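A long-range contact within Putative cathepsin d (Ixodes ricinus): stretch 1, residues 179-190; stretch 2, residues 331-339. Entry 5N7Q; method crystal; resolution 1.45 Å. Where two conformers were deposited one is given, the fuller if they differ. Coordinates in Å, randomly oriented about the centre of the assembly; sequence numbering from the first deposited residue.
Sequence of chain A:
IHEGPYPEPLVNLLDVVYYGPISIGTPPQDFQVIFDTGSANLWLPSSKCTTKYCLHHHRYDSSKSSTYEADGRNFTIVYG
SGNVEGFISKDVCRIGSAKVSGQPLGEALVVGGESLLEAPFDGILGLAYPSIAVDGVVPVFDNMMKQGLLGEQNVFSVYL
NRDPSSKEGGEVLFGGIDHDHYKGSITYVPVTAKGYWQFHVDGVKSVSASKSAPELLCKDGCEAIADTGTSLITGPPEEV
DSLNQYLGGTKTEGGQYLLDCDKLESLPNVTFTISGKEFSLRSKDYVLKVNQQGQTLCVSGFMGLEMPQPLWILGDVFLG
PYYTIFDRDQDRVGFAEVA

Stretch 1 (179-190) HDHYKGSITYVP
Stretch 2 (331-339) DRVGFAEVA

The contact between residues 179-190 and 331-339 of this putative cathepsin D is an antiparallel β-pairing followed, across a loop, by a separate single bridge, the register shifting by two residues between them, with a stacked Arg-Tyr pair on one face. It illustrates a general principle: paired backbones fix which side chains share a face, and those side chains can be read against that register.

The main ladder joins strand 187-190 to strand 332-337, whose N-to-C directions differ by 155° and whose axes approach to 4.6 Å. Phi/psi values are extended, from -100/123 at Thr-187 to -132/133 at Val-189, and -118/136 and -129/138 at Val-333 and Phe-335. Thr-187 faces Phe-335 as a hydrogen-bonded pair (CA to CA 5.3 Å): Thr-187 N donates to Phe-335 O at 2.9 Å, and Phe-335 N to Thr-187 O at 2.8 Å. Val-189 and Val-333 repeat the motif, with Val-189 N to Val-333 O at 2.8 Å and Val-333 N to Val-189 O at 2.9 Å. The intervening non-hydrogen-bonded pairs, Tyr-188 with Gly-334 and Pro-190 with Arg-332, draw closer, each with CA atoms 4.2 Å apart. A proline suits such a position, since no amide hydrogen is required of it there.

Alternation sends Thr-187, Val-189, Val-333 and Phe-335 to one face. Val-189 (chi1 p) places CG1 4.1 Å from CB of Val-333 (chi1 t) and 4.4 Å from CE2 of Phe-335 (chi1 m, chi2 -68°), a buried apolar cluster. The opposite face carries Tyr-188, Pro-190 and Arg-332. Arg-332 (p, t, t, chi4 159°) lays its guanidinium flat over the Tyr-188 ring (chi1 m, chi2 -74°), with planes at 3° and Arg-332 CZ 3.5 Å from the ring centroid, a cation-pi stack. Water 4 links the pair, 2.8 Å from Tyr-188 OH and accepting from Arg-332 NH2 at 3.2 Å. Gly-334 leaves room beside the ring: an ideal CB there would lie 2.6 Å from Tyr-188 CE1 and 2.7 Å from Ile-186 CG2, both clashes.

N-terminal to Ile-186 the chain runs through a loop; Gly-184 takes phi/psi 77/-143, where positive phi favours glycine. Water 1 lies 2.6 Å from Lys-183 O and 3.1 Å from Ser-185 O and accepts from Glu-337 N at 3.0 Å. Ala-336 points CB toward the loop, 3.4 Å from Tyr-182 CD1 (chi1 p, chi2 86°) and 4.1 Å from Ile-186 CG1 (m, t).

Backbone pairing resumes as a single bridge, Tyr-182 with Val-338, their CA atoms 4.3 Å apart. Lys-183 N donates to Glu-337 O at 2.9 Å, and Ala-339 N to His-181 O at 3.0 Å, tying the C-terminal residue to the end of the 3-10 segment 179-181. Opposite charges meet beside this bridge: extended Lys-183 (p, t, t, t) reaches Glu-337 (t, t, chi3 0°) in a salt bridge, NZ of Lys-183 to OE2 of Glu-337 at 3.4 Å.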

# COMPACT_ATOMS: atom_id res chain seq x y z
N HIS A 179 -9.33 1.30 -18.28
CA HIS A 179 -9.84 -0.02 -18.65
C HIS A 179 -8.77 -0.84 -19.39
O HIS A 179 -8.92 -2.05 -19.50
CB HIS A 179 -11.13 0.10 -19.48
CG HIS A 179 -12.05 -1.09 -19.39
ND1 HIS A 179 -11.61 -2.39 -19.32
CD2 HIS A 179 -13.40 -1.16 -19.33
CE1 HIS A 179 -12.64 -3.21 -19.26
NE2 HIS A 179 -13.75 -2.48 -19.26
N ASP A 180 -7.65 -0.24 -19.82
CA ASP A 180 -6.57 -1.05 -20.35
C ASP A 180 -5.79 -1.79 -19.27
O ASP A 180 -4.94 -2.61 -19.59
CB ASP A 180 -5.69 -0.23 -21.30
CG ASP A 180 -6.43 0.15 -22.60
OD1 ASP A 180 -7.29 -0.67 -23.05
OD2 ASP A 180 -6.16 1.26 -23.13
N HIS A 181 -6.09 -1.53 -17.99
CA HIS A 181 -5.54 -2.33 -16.90
C HIS A 181 -6.48 -3.34 -16.31
O HIS A 181 -6.09 -4.01 -15.34
CB HIS A 181 -5.03 -1.43 -15.76
CG HIS A 181 -3.79 -0.68 -16.10
ND1 HIS A 181 -2.67 -1.29 -16.60
CD2 HIS A 181 -3.49 0.63 -15.97
CE1 HIS A 181 -1.73 -0.37 -16.80
NE2 HIS A 181 -2.21 0.80 -16.42
N TYR A 182 -7.67 -3.53 -16.86
CA TYR A 182 -8.57 -4.54 -16.30
C TYR A 182 -9.46 -5.17 -17.36
O TYR A 182 -9.66 -4.60 -18.44
CB TYR A 182 -9.37 -3.99 -15.11
CG TYR A 182 -10.61 -3.17 -15.44
CD1 TYR A 182 -11.85 -3.78 -15.66
CD2 TYR A 182 -10.57 -1.78 -15.47
CE1 TYR A 182 -12.99 -3.02 -15.92
CE2 TYR A 182 -11.70 -1.03 -15.74
CZ TYR A 182 -12.91 -1.67 -15.95
OH TYR A 182 -14.02 -0.92 -16.20
N LYS A 183 -9.96 -6.35 -17.04
CA LYS A 183 -10.93 -7.04 -17.90
C LYS A 183 -12.20 -7.31 -17.12
O LYS A 183 -12.21 -7.35 -15.88
CB LYS A 183 -10.35 -8.31 -18.52
CG LYS A 183 -9.72 -9.30 -17.58
CD LYS A 183 -9.12 -10.47 -18.38
CE LYS A 183 -7.91 -11.11 -17.72
NZ LYS A 183 -7.64 -12.48 -18.27
N GLY A 184 -13.29 -7.46 -17.85
CA GLY A 184 -14.61 -7.64 -17.25
C GLY A 184 -15.16 -6.31 -16.74
O GLY A 184 -14.97 -5.25 -17.35
N SER A 185 -15.86 -6.40 -15.62
CA SER A 185 -16.56 -5.28 -14.99
C SER A 185 -16.05 -5.09 -13.57
O SER A 185 -15.65 -6.06 -12.91
CB SER A 185 -18.06 -5.56 -14.93
OG SER A 185 -18.35 -6.64 -14.07
N ILE A 186 -16.05 -3.86 -13.12
CA ILE A 186 -15.68 -3.51 -11.76
C ILE A 186 -16.78 -3.94 -10.80
O ILE A 186 -17.97 -3.68 -11.06
CB ILE A 186 -15.43 -1.99 -11.64
CG1 ILE A 186 -14.21 -1.57 -12.45
CG2 ILE A 186 -15.12 -1.61 -10.21
CD1 ILE A 186 -14.17 -0.10 -12.80
N THR A 187 -16.36 -4.57 -9.71
CA THR A 187 -17.23 -4.77 -8.52
C THR A 187 -16.92 -3.74 -7.45
O THR A 187 -15.78 -3.66 -7.00
CB THR A 187 -16.98 -6.17 -7.94
OG1 THR A 187 -17.31 -7.14 -8.93
CG2 THR A 187 -17.86 -6.42 -6.72
N TYR A 188 -17.94 -2.98 -7.03
CA TYR A 188 -17.76 -1.97 -5.99
C TYR A 188 -18.23 -2.49 -4.64
O TYR A 188 -19.15 -3.29 -4.57
CB TYR A 188 -18.49 -0.68 -6.37
CG TYR A 188 -17.77 0.12 -7.43
CD1 TYR A 188 -16.63 0.83 -7.12
CD2 TYR A 188 -18.23 0.16 -8.75
CE1 TYR A 188 -15.95 1.57 -8.07
CE2 TYR A 188 -17.56 0.90 -9.73
CZ TYR A 188 -16.43 1.62 -9.38
OH TYR A 188 -15.75 2.35 -10.32
N VAL A 189 -17.58 -2.01 -3.59
CA VAL A 189 -17.94 -2.25 -2.19
C VAL A 189 -17.91 -0.87 -1.49
O VAL A 189 -16.98 -0.09 -1.67
CB VAL A 189 -17.02 -3.31 -1.52
CG1 VAL A 189 -15.57 -2.86 -1.46
CG2 VAL A 189 -17.57 -3.71 -0.17
N PRO A 190 -18.94 -0.54 -0.72
CA PRO A 190 -18.92 0.77 -0.07
C PRO A 190 -17.92 0.82 1.08
O PRO A 190 -17.78 -0.16 1.83
CB PRO A 190 -20.33 0.94 0.49
CG PRO A 190 -20.90 -0.42 0.54
CD PRO A 190 -20.20 -1.28 -0.47
N ASP A 331 -17.17 7.34 -1.93
CA ASP A 331 -16.63 6.59 -0.79
C ASP A 331 -16.82 5.07 -0.99
O ASP A 331 -17.55 4.40 -0.27
CB ASP A 331 -17.28 7.06 0.53
CG ASP A 331 -16.76 8.42 0.99
OD1 ASP A 331 -15.56 8.73 0.77
OD2 ASP A 331 -17.54 9.23 1.55
N ARG A 332 -16.21 4.58 -2.05
CA ARG A 332 -16.31 3.16 -2.39
C ARG A 332 -14.98 2.71 -3.00
O ARG A 332 -14.14 3.51 -3.42
CB ARG A 332 -17.48 2.92 -3.34
CG ARG A 332 -17.33 3.56 -4.71
CD ARG A 332 -18.57 3.45 -5.56
NE ARG A 332 -18.31 4.05 -6.86
CZ ARG A 332 -19.00 3.81 -7.97
NH1 ARG A 332 -20.06 3.00 -7.95
NH2 ARG A 332 -18.67 4.45 -9.08
N VAL A 333 -14.79 1.40 -2.96
CA VAL A 333 -13.62 0.72 -3.52
C VAL A 333 -14.12 -0.20 -4.61
O VAL A 333 -15.10 -0.93 -4.40
CB VAL A 333 -12.81 -0.06 -2.45
CG1 VAL A 333 -11.63 -0.79 -3.12
CG2 VAL A 333 -12.31 0.85 -1.33
N GLY A 334 -13.42 -0.20 -5.75
CA GLY A 334 -13.77 -1.05 -6.88
C GLY A 334 -12.64 -2.05 -7.12
O GLY A 334 -11.44 -1.68 -7.03
N PHE A 335 -13.00 -3.29 -7.50
CA PHE A 335 -12.02 -4.33 -7.84
C PHE A 335 -12.39 -4.93 -9.20
O PHE A 335 -13.55 -5.22 -9.46
CB PHE A 335 -11.96 -5.46 -6.81
CG PHE A 335 -11.50 -5.04 -5.44
CD1 PHE A 335 -10.19 -4.61 -5.23
CD2 PHE A 335 -12.38 -5.05 -4.38
CE1 PHE A 335 -9.77 -4.23 -3.96
CE2 PHE A 335 -11.97 -4.66 -3.12
CZ PHE A 335 -10.68 -4.25 -2.91
N ALA A 336 -11.39 -5.16 -10.03
CA ALA A 336 -11.59 -5.91 -11.28
C ALA A 336 -10.35 -6.76 -11.58
O ALA A 336 -9.25 -6.36 -11.28
CB ALA A 336 -11.88 -4.99 -12.45
N GLU A 337 -10.55 -7.86 -12.28
CA GLU A 337 -9.45 -8.70 -12.71
C GLU A 337 -8.46 -7.89 -13.54
O GLU A 337 -8.85 -7.23 -14.48
CB GLU A 337 -10.01 -9.82 -13.59
CG GLU A 337 -8.98 -10.84 -13.99
CD GLU A 337 -9.57 -12.06 -14.70
OE1 GLU A 337 -10.81 -12.15 -14.92
OE2 GLU A 337 -8.76 -12.96 -15.05
N VAL A 338 -7.19 -7.97 -13.20
CA VAL A 338 -6.16 -7.21 -13.90
C VAL A 338 -6.01 -7.69 -15.35
O VAL A 338 -6.32 -8.85 -15.65
CB VAL A 338 -4.84 -7.23 -13.08
CG1 VAL A 338 -4.13 -8.58 -13.21
CG2 VAL A 338 -3.94 -6.07 -13.44
N ALA A 339 -5.58 -6.81 -16.24
CA ALA A 339 -5.36 -7.19 -17.65
C ALA A 339 -3.91 -7.52 -17.90
O ALA A 339 -3.25 -6.92 -18.78
CB ALA A 339 -5.82 -6.11 -18.59
OXT ALA A 339 -3.35 -8.38 -17.22
O HOH W 1 -13.26 -7.98 -13.61
O HOH W 2 -12.97 -10.73 -15.64
O HOH W 3 -15.13 -7.50 -10.58
O HOH W 4 -15.59 5.05 -9.64